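Local coordinates for esterase (Alcaligenes sp., PDB 1QLW), which hydrolyses carboxylic esters, as a bacterial esterase of the alpha/beta hydrolase fold, at residues G84-G87 / W88-F92; E139-W142 / A143-F147; Q165-L168 / W169-M172. All blocks are in the same frame, centred on the assembly; numbering follows the deposited sequence.

Overall arrangement
The three contacts follow one another along the chain, each within one short stretch at or near a helix. Contact 1 starts helix 88-94, in the crossover between the parallel, neighbouring strands 65-68 and 99-103 of the alpha/beta hydrolase sheet. Contacts 2 and 3 belong to helices 138-144 and 165-171, in the long excursion between strands 99-103 and 200-205. Their centres lie about 12 Å apart and they pack directly, Phe147 CE2 standing 3.6 Å from Leu168 CD2. All three touch the second subunit, contact 1 only through Glu90. Contact 1 lies apart, its centre about 17 Å from that of contact 3 and 23 Å from that of contact 2, though 1 and 3 both neighbour Gln302.

Contact 1 (G84-G87 / W88-F92); sequences GRMG and WDEYF
Met86 runs across both Glu90 and Tyr91 at about a right angle, its thioether lying over the first turn of helix 88-94. With CG anti to the backbone N (chi1 -171°), the Met86 chain stretches out, then bends at its last torsion to bring CE within 3.5 Å of Glu90 OE2. Its sulfur approaches the phenol of Tyr91 from the rim: SD lies 3.9 Å from Tyr91 CD1, near the ring plane, a Met-aromatic contact of the edge-on kind. A flexible, unbranched methionine suits this place, because its CG can rest across the Glu90 methylenes, 3.8 Å from Glu90 CB, while SD still reaches the ring. An alanine in its place would remove CG, SD and CE, and would probably leave the Glu90 methylenes and the rim of Tyr91 without this cover. Gly87 occupies the N-cap. Its carbonyl O receives Tyr91 N at 3.0 Å, the first hydrogen bond of the helix. Glu90 turns back toward the same residue: one water donates to Glu90 OE1 at 2.7 Å and accepts from Gly87 N at 3.2 Å. The glutamate at N3 thus reaches the N-cap amide through water, without the direct bond of a capping box, and the glycine offers no side chain to cap the helix. Glu90 OE2 pairs with Arg94, and Tyr91 OH bonds Asp311. The chemistry is divided: sulfur and methylenes pack against the Glu90 chain and the rim of Tyr91, while the carboxylate, near an end where the helix dipole would probably favour negative charge, serves the N-cap amide through water and Arg94 directly.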
loop_
_atom_site.group_PDB
_atom_site.type_symbol
_atom_site.label_atom_id
_atom_site.label_comp_id
_atom_site.label_asym_id
_atom_site.label_seq_id
_atom_site.Cartn_x
_atom_site.Cartn_y
_atom_site.Cartn_z
ATOM N N GLY A 84 15.630 -2.244 -9.154
ATOM C CA GLY A 84 16.195 -2.792 -7.936
ATOM C C GLY A 84 17.132 -1.905 -7.159
ATOM O O GLY A 84 17.771 -2.395 -6.215
ATOM N N ARG A 85 17.244 -0.635 -7.494
ATOM C CA ARG A 85 18.163 0.265 -6.827
ATOM C C ARG A 85 17.467 1.015 -5.692
ATOM O O ARG A 85 16.250 1.098 -5.575
ATOM C CB ARG A 85 18.741 1.263 -7.838
ATOM C CG ARG A 85 19.672 0.608 -8.847
ATOM C CD ARG A 85 20.201 1.623 -9.849
ATOM N NE ARG A 85 19.126 2.047 -10.751
ATOM C CZ ARG A 85 18.506 3.217 -10.695
ATOM N NH1 ARG A 85 18.912 4.219 -9.932
ATOM N NH2 ARG A 85 17.459 3.386 -11.498
ATOM N N MET A 86 18.295 1.638 -4.869
ATOM C CA MET A 86 17.821 2.468 -3.775
ATOM C C MET A 86 16.955 3.610 -4.319
ATOM O O MET A 86 17.307 4.300 -5.283
ATOM C CB MET A 86 19.047 3.062 -3.055
ATOM C CG MET A 86 18.682 3.765 -1.763
ATOM S SD MET A 86 20.120 4.460 -0.936
ATOM C CE MET A 86 21.028 2.965 -0.528
ATOM N N GLY A 87 15.824 3.793 -3.672
ATOM C CA GLY A 87 14.920 4.885 -4.017
ATOM C C GLY A 87 15.165 6.081 -3.096
ATOM O O GLY A 87 15.980 6.075 -2.173
ATOM N N TRP A 88 14.362 7.120 -3.343
ATOM C CA TRP A 88 14.495 8.334 -2.563
ATOM C C TRP A 88 14.065 8.148 -1.123
ATOM O O TRP A 88 14.634 8.806 -0.241
ATOM C CB TRP A 88 13.729 9.494 -3.180
ATOM C CG TRP A 88 14.358 10.104 -4.393
ATOM C CD1 TRP A 88 15.472 9.705 -5.076
ATOM C CD2 TRP A 88 13.863 11.249 -5.090
ATOM N NE1 TRP A 88 15.703 10.528 -6.150
ATOM C CE2 TRP A 88 14.733 11.505 -6.167
ATOM C CE3 TRP A 88 12.774 12.114 -4.896
ATOM C CZ2 TRP A 88 14.536 12.549 -7.066
ATOM C CZ3 TRP A 88 12.592 13.150 -5.800
ATOM C CH2 TRP A 88 13.469 13.360 -6.870
ATOM N N ASP A 89 13.078 7.310 -0.839
ATOM C CA ASP A 89 12.701 7.123 0.564
ATOM C C ASP A 89 13.882 6.649 1.408
ATOM O O ASP A 89 14.286 7.281 2.389
ATOM C CB ASP A 89 11.560 6.128 0.519
ATOM C CG ASP A 89 11.039 5.865 1.876
ATOM O OD1 ASP A 89 11.272 6.621 2.831
ATOM O OD2 ASP A 89 10.341 4.827 1.942
ATOM N N GLU A 90 14.527 5.550 0.981
ATOM C CA GLU A 90 15.675 5.026 1.698
ATOM C C GLU A 90 16.832 6.009 1.682
ATOM O O GLU A 90 17.526 6.187 2.688
ATOM C CB GLU A 90 16.118 3.703 1.069
ATOM C CG GLU A 90 17.326 3.113 1.773
ATOM C CD GLU A 90 17.802 1.775 1.293
ATOM O OE1 GLU A 90 17.128 1.146 0.457
ATOM O OE2 GLU A 90 18.887 1.341 1.754
ATOM N N TYR A 91 17.071 6.663 0.554
ATOM C CA TYR A 91 18.184 7.606 0.466
ATOM C C TYR A 91 17.989 8.761 1.437
ATOM O O TYR A 91 18.915 9.165 2.151
ATOM C CB TYR A 91 18.345 8.119 -0.956
ATOM C CG TYR A 91 19.611 8.901 -1.161
ATOM C CD1 TYR A 91 20.843 8.287 -1.030
ATOM C CD2 TYR A 91 19.591 10.220 -1.559
ATOM C CE1 TYR A 91 22.014 8.974 -1.301
ATOM C CE2 TYR A 91 20.740 10.930 -1.828
ATOM C CZ TYR A 91 21.960 10.293 -1.712
ATOM O OH TYR A 91 23.137 10.945 -1.997
ATOM N N PHE A 92 16.764 9.297 1.497
ATOM C CA PHE A 92 16.487 10.405 2.402
ATOM C C PHE A 92 16.716 9.979 3.849
ATOM O O PHE A 92 17.291 10.741 4.639
ATOM C CB PHE A 92 15.061 10.917 2.210
ATOM C CG PHE A 92 14.805 11.656 0.929
ATOM C CD1 PHE A 92 15.747 11.874 -0.054
ATOM C CD2 PHE A 92 13.545 12.167 0.692
ATOM C CE1 PHE A 92 15.454 12.557 -1.213
ATOM C CE2 PHE A 92 13.235 12.867 -0.464
ATOM C CZ PHE A 92 14.201 13.065 -1.424
HETATM O O HOH W 1 15.235 1.475 -1.501
#

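Contact 2 (E139-W142 / A143-F147); sequences EAAW and AIFRF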
loop_
_atom_site.group_PDB
_atom_site.type_symbol
_atom_site.label_atom_id
_atom_site.label_comp_id
_atom_site.label_asym_id
_atom_site.label_seq_id
_atom_site.Cartn_x
_atom_site.Cartn_y
_atom_site.Cartn_z
ATOM N N GLU A 139 1.659 1.936 -23.220
ATOM C CA GLU A 139 1.988 2.753 -24.384
ATOM C C GLU A 139 1.771 4.229 -24.091
ATOM O O GLU A 139 2.594 5.079 -24.445
ATOM C CB GLU A 139 1.180 2.287 -25.587
ATOM C CG GLU A 139 1.267 0.806 -25.872
ATOM C CD GLU A 139 0.292 -0.088 -25.143
ATOM O OE1 GLU A 139 -0.387 0.269 -24.155
ATOM O OE2 GLU A 139 0.175 -1.259 -25.588
ATOM N N ALA A 140 0.656 4.543 -23.422
ATOM C CA ALA A 140 0.363 5.921 -23.052
ATOM C C ALA A 140 1.398 6.430 -22.053
ATOM O O ALA A 140 1.907 7.553 -22.181
ATOM C CB ALA A 140 -1.040 6.005 -22.455
ATOM N N ALA A 141 1.715 5.611 -21.058
ATOM C CA ALA A 141 2.660 5.995 -20.019
ATOM C C ALA A 141 4.034 6.279 -20.601
ATOM O O ALA A 141 4.736 7.181 -20.126
ATOM C CB ALA A 141 2.714 4.926 -18.939
ATOM N N TRP A 142 4.462 5.504 -21.583
ATOM C CA TRP A 142 5.774 5.717 -22.199
ATOM C C TRP A 142 5.945 7.159 -22.657
ATOM O O TRP A 142 6.996 7.775 -22.464
ATOM C CB TRP A 142 5.860 4.786 -23.400
ATOM C CG TRP A 142 7.191 4.642 -24.053
ATOM C CD1 TRP A 142 7.704 5.383 -25.079
ATOM C CD2 TRP A 142 8.169 3.644 -23.745
ATOM N NE1 TRP A 142 8.947 4.904 -25.425
ATOM C CE2 TRP A 142 9.254 3.832 -24.621
ATOM C CE3 TRP A 142 8.223 2.610 -22.803
ATOM C CZ2 TRP A 142 10.379 3.008 -24.587
ATOM C CZ3 TRP A 142 9.342 1.812 -22.777
ATOM C CH2 TRP A 142 10.410 2.009 -23.658
ATOM N N ALA A 143 4.911 7.697 -23.287
ATOM C CA ALA A 143 4.944 9.064 -23.799
ATOM C C ALA A 143 4.702 10.074 -22.693
ATOM O O ALA A 143 5.364 11.127 -22.663
ATOM C CB ALA A 143 3.973 9.214 -24.959
ATOM N N ILE A 144 3.772 9.827 -21.771
ATOM C CA ILE A 144 3.560 10.740 -20.645
ATOM C C ILE A 144 4.836 10.922 -19.834
ATOM O O ILE A 144 5.178 12.022 -19.392
ATOM C CB ILE A 144 2.429 10.228 -19.731
ATOM C CG1 ILE A 144 1.109 10.269 -20.503
ATOM C CG2 ILE A 144 2.345 11.035 -18.439
ATOM C CD1 ILE A 144 -0.039 9.494 -19.898
ATOM N N PHE A 145 5.585 9.829 -19.672
ATOM C CA PHE A 145 6.793 9.843 -18.876
ATOM C C PHE A 145 8.022 10.281 -19.660
ATOM O O PHE A 145 9.089 10.461 -19.070
ATOM C CB PHE A 145 7.034 8.478 -18.247
ATOM C CG PHE A 145 5.984 8.012 -17.270
ATOM C CD1 PHE A 145 5.078 8.880 -16.667
ATOM C CD2 PHE A 145 5.911 6.678 -16.926
ATOM C CE1 PHE A 145 4.139 8.442 -15.759
ATOM C CE2 PHE A 145 4.973 6.221 -16.016
ATOM C CZ PHE A 145 4.092 7.095 -15.435
ATOM N N ARG A 146 7.879 10.459 -20.973
ATOM C CA ARG A 146 8.922 10.939 -21.854
ATOM C C ARG A 146 10.095 9.965 -21.906
ATOM O O ARG A 146 11.263 10.380 -21.990
ATOM C CB ARG A 146 9.389 12.357 -21.495
ATOM C CG ARG A 146 8.262 13.361 -21.382
ATOM C CD ARG A 146 8.759 14.809 -21.373
ATOM N NE ARG A 146 9.850 15.010 -20.434
ATOM C CZ ARG A 146 9.714 15.092 -19.116
ATOM N NH1 ARG A 146 8.493 15.117 -18.567
ATOM N NH2 ARG A 146 10.791 15.150 -18.341
ATOM N N PHE A 147 9.790 8.674 -22.015
ATOM C CA PHE A 147 10.851 7.705 -22.204
ATOM C C PHE A 147 11.382 7.697 -23.640
ATOM O O PHE A 147 12.497 7.268 -23.877
ATOM C CB PHE A 147 10.358 6.307 -21.847
ATOM C CG PHE A 147 10.022 6.094 -20.390
ATOM C CD1 PHE A 147 10.463 6.940 -19.388
ATOM C CD2 PHE A 147 9.240 5.004 -20.054
ATOM C CE1 PHE A 147 10.133 6.692 -18.066
ATOM C CE2 PHE A 147 8.920 4.745 -18.734
ATOM C CZ PHE A 147 9.369 5.583 -17.734
#
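Phe147 meets one face of the Trp142 indole with its CB and presents its ring edge to the same residue. Phe147 CB sits almost straight above the five-membered ring, 3.9 Å from its centroid, a CH-pi contact. The phenyl then turns edge-on to the six-membered ring, the planes at 86° and the centroids 5.5 Å apart: a T-shaped pair, with Trp142 CE3 lying in the Phe147 plane beside CD2. Tyr151 adds another edge-to-face pair with Trp142. One face of the Phe147 ring carries Phe145 CB, offset toward the rim, and this ring also stacks with Phe160. The indole of Trp142 swings across from its own backbone N, beside the carbonyl carbon (chi1 -170°), toward where the chain returns after the helix; its NE1 bonds the carbonyl of Asp153. Phe145 folds back over the preceding turn, its CE2 3.9 Å from the methyl of Ala141, where a small residue lets the ring lie close to the backbone. Ile144 likewise lays CG1 against Ala140 O. Ile144 N bonds Ala140 O at 3.0 Å and Phe145 N bonds Ala141 O at 2.8 Å. Arg146 then takes positive phi (64°), a conformation commonest for glycine; its long side chain leads away to a salt bridge with Glu230 and a cation-pi contact with Trp262. Two bonds run back into the last turn, Phe147 N to Trp142 O at 3.0 Å and Arg146 N to Ala143 O at 3.1 Å. With the positive phi they make the Schellman motif that closes this helix, flanked by its usual apolar contact, Trp142 with Phe147.

Contact 3 (Q165-L168 / W169-M172); sequences QAEL and WQQM
Gln165 and Trp169 are joined twice across one turn of helix 165-171, an i to i+4 pair in the excursion that the alpha/beta hydrolase sheet carries before strand 200-205. Trp169 N bonds Gln165 O at 2.9 Å, and the side chains add a second link. Gln165 places CG in the crowded position between its N and carbonyl carbon (chi1 62°), and the extended chain beyond it carries the amide to the pyrrole side of the indole. Trp169 CG stands beside its own backbone N (chi1 -51°), which lays the ring back along the preceding turn, with Gln165 O above one face, 3.1 Å from the plane and offset toward the rim. Leu168 sends CD2 to within 3.6 Å of Trp169 CZ3, while His138 stacks on the indole. Glutamine suits position 165 because its amide oxygen can accept from a tryptophan N-H. Glu167 and Gln170 lie side by side, pointing the same way, and Gln170 NE2 bonds Gly24 of the second subunit. In the side-chain link, amide and indole are nearly perpendicular and the bond is bent, Trp169 NE1 meeting a lone pair of Gln165 OE1 at 3.0 Å, in the amide plane, with OE1 16° out of the indole plane.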
loop_
_atom_site.group_PDB
_atom_site.type_symbol
_atom_site.label_atom_id
_atom_site.label_comp_id
_atom_site.label_asym_id
_atom_site.label_seq_id
_atom_site.Cartn_x
_atom_site.Cartn_y
_atom_site.Cartn_z
ATOM N N GLN A 165 11.120 -1.827 -17.727
ATOM C CA GLN A 165 9.774 -1.307 -17.953
ATOM C C GLN A 165 8.721 -2.257 -17.389
ATOM O O GLN A 165 7.705 -1.801 -16.881
ATOM C CB GLN A 165 9.489 -0.995 -19.419
ATOM C CG GLN A 165 9.559 -2.183 -20.358
ATOM C CD GLN A 165 9.055 -1.854 -21.756
ATOM O OE1 GLN A 165 7.836 -1.693 -21.906
ATOM N NE2 GLN A 165 9.940 -1.725 -22.709
ATOM N N ALA A 166 8.924 -3.581 -17.466
ATOM C CA ALA A 166 7.918 -4.500 -16.926
ATOM C C ALA A 166 7.651 -4.250 -15.448
ATOM O O ALA A 166 6.510 -4.340 -14.968
ATOM C CB ALA A 166 8.332 -5.953 -17.107
ATOM N N GLU A 167 8.714 -3.988 -14.696
ATOM C CA GLU A 167 8.608 -3.720 -13.263
ATOM C C GLU A 167 7.912 -2.389 -13.049
ATOM O O GLU A 167 7.082 -2.287 -12.129
ATOM C CB GLU A 167 9.971 -3.788 -12.596
ATOM C CG GLU A 167 10.566 -5.187 -12.520
ATOM C CD GLU A 167 11.223 -5.708 -13.764
ATOM O OE1 GLU A 167 11.422 -5.018 -14.769
ATOM O OE2 GLU A 167 11.572 -6.920 -13.720
ATOM N N LEU A 168 8.177 -1.374 -13.863
ATOM C CA LEU A 168 7.410 -0.140 -13.729
ATOM C C LEU A 168 5.924 -0.421 -13.938
ATOM O O LEU A 168 5.077 0.025 -13.170
ATOM C CB LEU A 168 7.881 0.905 -14.732
ATOM C CG LEU A 168 7.054 2.193 -14.762
ATOM C CD1 LEU A 168 7.080 2.927 -13.439
ATOM C CD2 LEU A 168 7.567 3.079 -15.895
ATOM N N TRP A 169 5.595 -1.191 -14.974
ATOM C CA TRP A 169 4.177 -1.475 -15.228
ATOM C C TRP A 169 3.534 -2.189 -14.064
ATOM O O TRP A 169 2.360 -1.994 -13.750
ATOM C CB TRP A 169 3.986 -2.270 -16.512
ATOM C CG TRP A 169 4.657 -1.736 -17.742
ATOM C CD1 TRP A 169 5.177 -2.512 -18.747
ATOM C CD2 TRP A 169 4.890 -0.384 -18.124
ATOM N NE1 TRP A 169 5.706 -1.723 -19.725
ATOM C CE2 TRP A 169 5.557 -0.407 -19.371
ATOM C CE3 TRP A 169 4.629 0.875 -17.585
ATOM C CZ2 TRP A 169 5.964 0.733 -20.065
ATOM C CZ3 TRP A 169 5.021 2.025 -18.259
ATOM C CH2 TRP A 169 5.676 1.935 -19.495
ATOM N N GLN A 170 4.300 -3.053 -13.356
ATOM C CA GLN A 170 3.774 -3.728 -12.189
ATOM C C GLN A 170 3.327 -2.760 -11.098
ATOM O O GLN A 170 2.415 -3.115 -10.338
ATOM C CB GLN A 170 4.802 -4.692 -11.588
ATOM C CG GLN A 170 5.020 -5.959 -12.376
ATOM C CD GLN A 170 6.156 -6.790 -11.796
ATOM O OE1 GLN A 170 7.228 -6.231 -11.528
ATOM N NE2 GLN A 170 5.952 -8.075 -11.578
ATOM N N GLN A 171 3.986 -1.607 -10.946
ATOM C CA GLN A 171 3.626 -0.717 -9.854
ATOM C C GLN A 171 2.529 0.274 -10.217
ATOM O O GLN A 171 2.109 1.042 -9.336
ATOM C CB GLN A 171 4.835 -0.009 -9.265
ATOM C CG GLN A 171 5.464 1.082 -10.112
ATOM C CD GLN A 171 6.528 1.831 -9.335
ATOM O OE1 GLN A 171 7.675 1.321 -9.183
ATOM N NE2 GLN A 171 6.214 2.980 -8.825
ATOM N N MET A 172 2.056 0.276 -11.449
ATOM C CA MET A 172 1.004 1.193 -11.877
ATOM C C MET A 172 -0.364 0.594 -11.578
ATOM O O MET A 172 -0.572 -0.622 -11.685
ATOM C CB MET A 172 1.153 1.500 -13.374
ATOM C CG MET A 172 2.459 2.250 -13.616
ATOM S SD MET A 172 2.616 2.934 -15.283
ATOM C CE MET A 172 1.378 4.235 -15.200
#